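Local coordinates for protein hypothetical oxidoreductase ycnD (Bacillus subtilis, PDB 1ZCH) that catalyses NAD(P)H-dependent flavin (FMN) reduction as a homodimeric flavoprotein, and also reduces nitroaromatic compounds, quinones, chromates and azo dyes, at residues T101-V107 with G244-E248; A73-L77 with L161-H165. Numbering follows the deposited sequence.

Contact 1. Residues T101-V107 with G244-E248; sequences TNGLESV and GFKVE
A glutamate from the C-terminal tail meets the first turn of a distant helix: E248 OE1 accepts a hydrogen bond from L104 N (2.7 Å, 163° at the hydrogen), while water 3 joins E248 OE2 (2.7 Å) to E105 N (3.0 Å). The E248 side chain has chi1 p and chi2 -94°; its OE2 is also hydrogen-bonded to R237 N of the second subunit. S106 N (3.2 Å) and S106 OG (2.8 Å) both donate to G103 O.

Residues 245-248 are extended (psi 124 to 151°) and run in the same direction as 101-103, with CA-CA distances T101-F245 5.1 Å, N102-K246 4.5 Å and G103 (phi/psi -148/157°) to E248 4.7 Å. One backbone hydrogen bond links them, K246 N to T101 O (2.9 Å, 170°). G244 (phi 90°, psi 4°) is the C-prime residue of the Schellman motif ending helix 236-242. F245, chi1 m, lies with CD1 3.5 Å from S106 OG, near the ring plane, and 4.1 Å from V107 CG2; L104 CD2 is 4.2 Å from V247 CG2. K246 NZ donates to N102 OD1 (3.0 Å), while N102 ND2 is hydrogen-bonded to E99 OE1. Water 1 bridges T101 OG1 (2.7 Å), N102 OD1 (2.8 Å) and G244 O (2.6 Å).

The E248 oxygens thus satisfy, OE1 directly and OE2 through water, helix-start NH groups lacking a preceding-turn carbonyl, while F245 adds apolar packing.

Contact 2. Residues A73-L77 with L161-H165; sequences APVFL and LVIGH
L161 opens the pairing with two hydrogen bonds to L77, L161 N to L77 O (2.7 Å) and L77 N to L161 O (2.9 Å, 172°). Strands 161-164 and 75-77 run antiparallel at 153°, 4.8 Å apart at closest approach. V162 pairs with F76 without hydrogen bonds (CA-CA 4.8 Å). Its CG2 sits 4.2 Å from F76 CD1, near the plane of the ring, and its CG1 3.3 Å from A73 CB; F76 has chi1 t. I163 restores hydrogen bonding opposite V75, I163 N to V75 O (3.0 Å, 165°) and, weakly, V75 N to I163 O (3.3 Å, 139°). Its m chi1 and t chi2 carry CD1 to 3.4 Å from L77 CD1, on the face shared by L161, V75 and L77. G164, fully extended, lies with CA 3.9 Å from P74 CD; a beta carbon there would come within 2.9 Å of that atom, so glycine suits the site. H165 continues the chain toward T18.

The two strands are the inner pair of the four this chain contributes to the antiparallel sheet of the nitroreductase fold. V162 touches V133 and the FMN-binding residue I135, its side chain about 8 Å from the flavin nucleotide.

From the N terminus, the chain passes 73-77 and then 101-107, which starts helix 104-127. At 161-165 it returns to form contact 2, closing a loop of 83 intervening residues that includes that start. The loop of contact 1 closes at 244-248, after 136 intervening residues. The segments alternate, so the two closures cross and neither nests in the other. Contact 2 joins neighbouring sheet strands in the interior; contact 1 brings the C-terminal tail to the helix start beside the second subunit. Their nearest atoms are about 17 Å apart, yet helix 104-127 relates them: its first turn belongs to contact 1, and L118, A121 and T122 pack on L161 of contact 2.

Contact 1. Residues T101-V107 with G244-E248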
# COMPACT_ATOMS: atom_id res chain seq x y z
N THR A 101 -16.43 7.26 6.24
CA THR A 101 -16.74 6.71 4.92
C THR A 101 -17.49 7.68 4.00
O THR A 101 -17.81 7.34 2.86
CB THR A 101 -17.56 5.43 5.05
OG1 THR A 101 -18.63 5.63 5.98
CG2 THR A 101 -16.66 4.29 5.52
N ASN A 102 -17.77 8.88 4.49
CA ASN A 102 -18.47 9.87 3.68
C ASN A 102 -17.53 10.85 2.98
O ASN A 102 -17.96 11.87 2.44
CB ASN A 102 -19.50 10.62 4.53
CG ASN A 102 -20.66 9.72 4.94
OD1 ASN A 102 -21.15 8.93 4.13
ND2 ASN A 102 -21.10 9.85 6.18
N GLY A 103 -16.24 10.52 2.97
CA GLY A 103 -15.24 11.34 2.32
C GLY A 103 -14.14 10.45 1.79
O GLY A 103 -13.96 9.34 2.29
N LEU A 104 -13.41 10.91 0.79
CA LEU A 104 -12.33 10.12 0.19
C LEU A 104 -11.19 9.75 1.14
O LEU A 104 -10.39 8.87 0.82
CB LEU A 104 -11.78 10.83 -1.05
CG LEU A 104 -12.73 10.81 -2.25
CD1 LEU A 104 -12.17 11.65 -3.39
CD2 LEU A 104 -12.95 9.37 -2.70
N GLU A 105 -11.12 10.40 2.29
CA GLU A 105 -10.06 10.07 3.25
C GLU A 105 -10.13 8.58 3.59
O GLU A 105 -9.10 7.92 3.73
CB GLU A 105 -10.21 10.92 4.52
CG GLU A 105 -9.36 10.47 5.72
CD GLU A 105 -7.85 10.49 5.46
OE1 GLU A 105 -7.41 11.08 4.45
OE2 GLU A 105 -7.11 9.93 6.29
N SER A 106 -11.35 8.06 3.72
CA SER A 106 -11.54 6.64 4.05
C SER A 106 -10.98 5.76 2.93
O SER A 106 -10.38 4.72 3.19
CB SER A 106 -13.03 6.33 4.25
OG SER A 106 -13.77 6.66 3.09
N VAL A 107 -11.18 6.20 1.69
CA VAL A 107 -10.69 5.46 0.53
C VAL A 107 -9.16 5.43 0.54
O VAL A 107 -8.55 4.39 0.27
CB VAL A 107 -11.20 6.09 -0.79
CG1 VAL A 107 -10.51 5.45 -2.00
CG2 VAL A 107 -12.72 5.91 -0.89
N GLY A 244 -20.98 1.86 -0.06
CA GLY A 244 -21.10 2.73 1.09
C GLY A 244 -20.11 3.86 1.24
O GLY A 244 -20.13 4.58 2.23
N PHE A 245 -19.22 4.03 0.26
CA PHE A 245 -18.24 5.10 0.31
C PHE A 245 -18.75 6.29 -0.49
O PHE A 245 -19.12 6.14 -1.66
CB PHE A 245 -16.90 4.62 -0.25
CG PHE A 245 -16.22 3.59 0.60
CD1 PHE A 245 -15.37 3.97 1.63
CD2 PHE A 245 -16.47 2.23 0.40
CE1 PHE A 245 -14.76 3.02 2.45
CE2 PHE A 245 -15.86 1.27 1.22
CZ PHE A 245 -15.01 1.67 2.24
N LYS A 246 -18.79 7.46 0.13
CA LYS A 246 -19.27 8.64 -0.56
C LYS A 246 -18.15 9.64 -0.82
O LYS A 246 -17.20 9.74 -0.04
CB LYS A 246 -20.37 9.33 0.26
CG LYS A 246 -21.58 8.47 0.55
CD LYS A 246 -22.70 9.31 1.14
CE LYS A 246 -23.88 8.46 1.58
NZ LYS A 246 -23.55 7.63 2.77
N VAL A 247 -18.26 10.35 -1.93
CA VAL A 247 -17.28 11.37 -2.28
C VAL A 247 -17.82 12.67 -1.70
O VAL A 247 -18.95 13.06 -1.99
CB VAL A 247 -17.15 11.50 -3.81
CG1 VAL A 247 -16.19 12.63 -4.15
CG2 VAL A 247 -16.66 10.19 -4.41
N GLU A 248 -17.02 13.34 -0.87
CA GLU A 248 -17.47 14.58 -0.27
C GLU A 248 -17.75 15.62 -1.35
O GLU A 248 -17.15 15.59 -2.43
CB GLU A 248 -16.43 15.13 0.72
CG GLU A 248 -15.09 15.50 0.11
CD GLU A 248 -14.08 14.37 0.20
OE1 GLU A 248 -14.40 13.25 -0.24
OE2 GLU A 248 -12.96 14.62 0.70
O HOH W 1 -20.62 6.20 4.17
O HOH W 2 -15.27 7.68 0.29
O HOH W 3 -12.31 13.07 2.75

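Contact 2. Residues A73-L77 with L161-H165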
# COMPACT_ATOMS: atom_id res chain seq x y z
N ALA A 73 -2.15 -21.26 -10.46
CA ALA A 73 -1.63 -21.26 -9.09
C ALA A 73 -2.66 -21.81 -8.12
O ALA A 73 -3.86 -21.62 -8.30
CB ALA A 73 -1.22 -19.85 -8.68
N PRO A 74 -2.20 -22.48 -7.05
CA PRO A 74 -3.09 -23.06 -6.04
C PRO A 74 -3.74 -22.07 -5.07
O PRO A 74 -4.75 -22.38 -4.43
CB PRO A 74 -2.18 -24.04 -5.31
CG PRO A 74 -0.86 -23.34 -5.34
CD PRO A 74 -0.80 -22.82 -6.76
N VAL A 75 -3.18 -20.87 -4.98
CA VAL A 75 -3.70 -19.87 -4.06
C VAL A 75 -3.93 -18.50 -4.67
O VAL A 75 -3.09 -17.98 -5.41
CB VAL A 75 -2.73 -19.69 -2.86
CG1 VAL A 75 -3.24 -18.57 -1.93
CG2 VAL A 75 -2.59 -20.99 -2.09
N PHE A 76 -5.09 -17.92 -4.37
CA PHE A 76 -5.43 -16.57 -4.82
C PHE A 76 -5.89 -15.81 -3.58
O PHE A 76 -6.86 -16.20 -2.94
CB PHE A 76 -6.57 -16.56 -5.84
CG PHE A 76 -6.94 -15.16 -6.30
CD1 PHE A 76 -6.23 -14.55 -7.34
CD2 PHE A 76 -7.94 -14.44 -5.66
CE1 PHE A 76 -6.53 -13.24 -7.73
CE2 PHE A 76 -8.25 -13.13 -6.04
CZ PHE A 76 -7.54 -12.52 -7.08
N LEU A 77 -5.19 -14.73 -3.25
CA LEU A 77 -5.56 -13.90 -2.10
C LEU A 77 -6.18 -12.62 -2.62
O LEU A 77 -5.68 -12.03 -3.58
CB LEU A 77 -4.33 -13.54 -1.26
CG LEU A 77 -3.47 -14.68 -0.70
CD1 LEU A 77 -2.35 -14.10 0.15
CD2 LEU A 77 -4.35 -15.61 0.13
N LEU A 161 -3.60 -11.37 -5.21
CA LEU A 161 -2.20 -11.74 -5.16
C LEU A 161 -2.16 -13.24 -5.41
O LEU A 161 -2.70 -14.02 -4.63
CB LEU A 161 -1.57 -11.44 -3.80
CG LEU A 161 -0.07 -11.77 -3.72
CD1 LEU A 161 0.72 -10.88 -4.70
CD2 LEU A 161 0.44 -11.59 -2.30
N VAL A 162 -1.56 -13.61 -6.53
CA VAL A 162 -1.43 -15.01 -6.89
C VAL A 162 -0.22 -15.56 -6.13
O VAL A 162 0.80 -14.88 -6.02
CB VAL A 162 -1.20 -15.17 -8.41
CG1 VAL A 162 -0.88 -16.61 -8.76
CG2 VAL A 162 -2.43 -14.70 -9.17
N ILE A 163 -0.35 -16.76 -5.58
CA ILE A 163 0.74 -17.38 -4.84
C ILE A 163 0.85 -18.86 -5.21
O ILE A 163 -0.16 -19.56 -5.31
CB ILE A 163 0.55 -17.26 -3.31
CG1 ILE A 163 0.46 -15.78 -2.91
CG2 ILE A 163 1.71 -17.93 -2.58
CD1 ILE A 163 0.28 -15.56 -1.41
N GLY A 164 2.08 -19.32 -5.42
CA GLY A 164 2.30 -20.71 -5.76
C GLY A 164 3.77 -21.00 -5.97
O GLY A 164 4.61 -20.11 -5.81
N HIS A 165 4.09 -22.24 -6.32
CA HIS A 165 5.48 -22.62 -6.57
C HIS A 165 5.81 -22.30 -8.03
O HIS A 165 5.11 -22.71 -8.94
CB HIS A 165 5.66 -24.11 -6.25
CG HIS A 165 5.49 -24.43 -4.80
ND1 HIS A 165 6.47 -24.20 -3.87
CD2 HIS A 165 4.42 -24.89 -4.10
CE1 HIS A 165 6.02 -24.50 -2.66
NE2 HIS A 165 4.78 -24.92 -2.78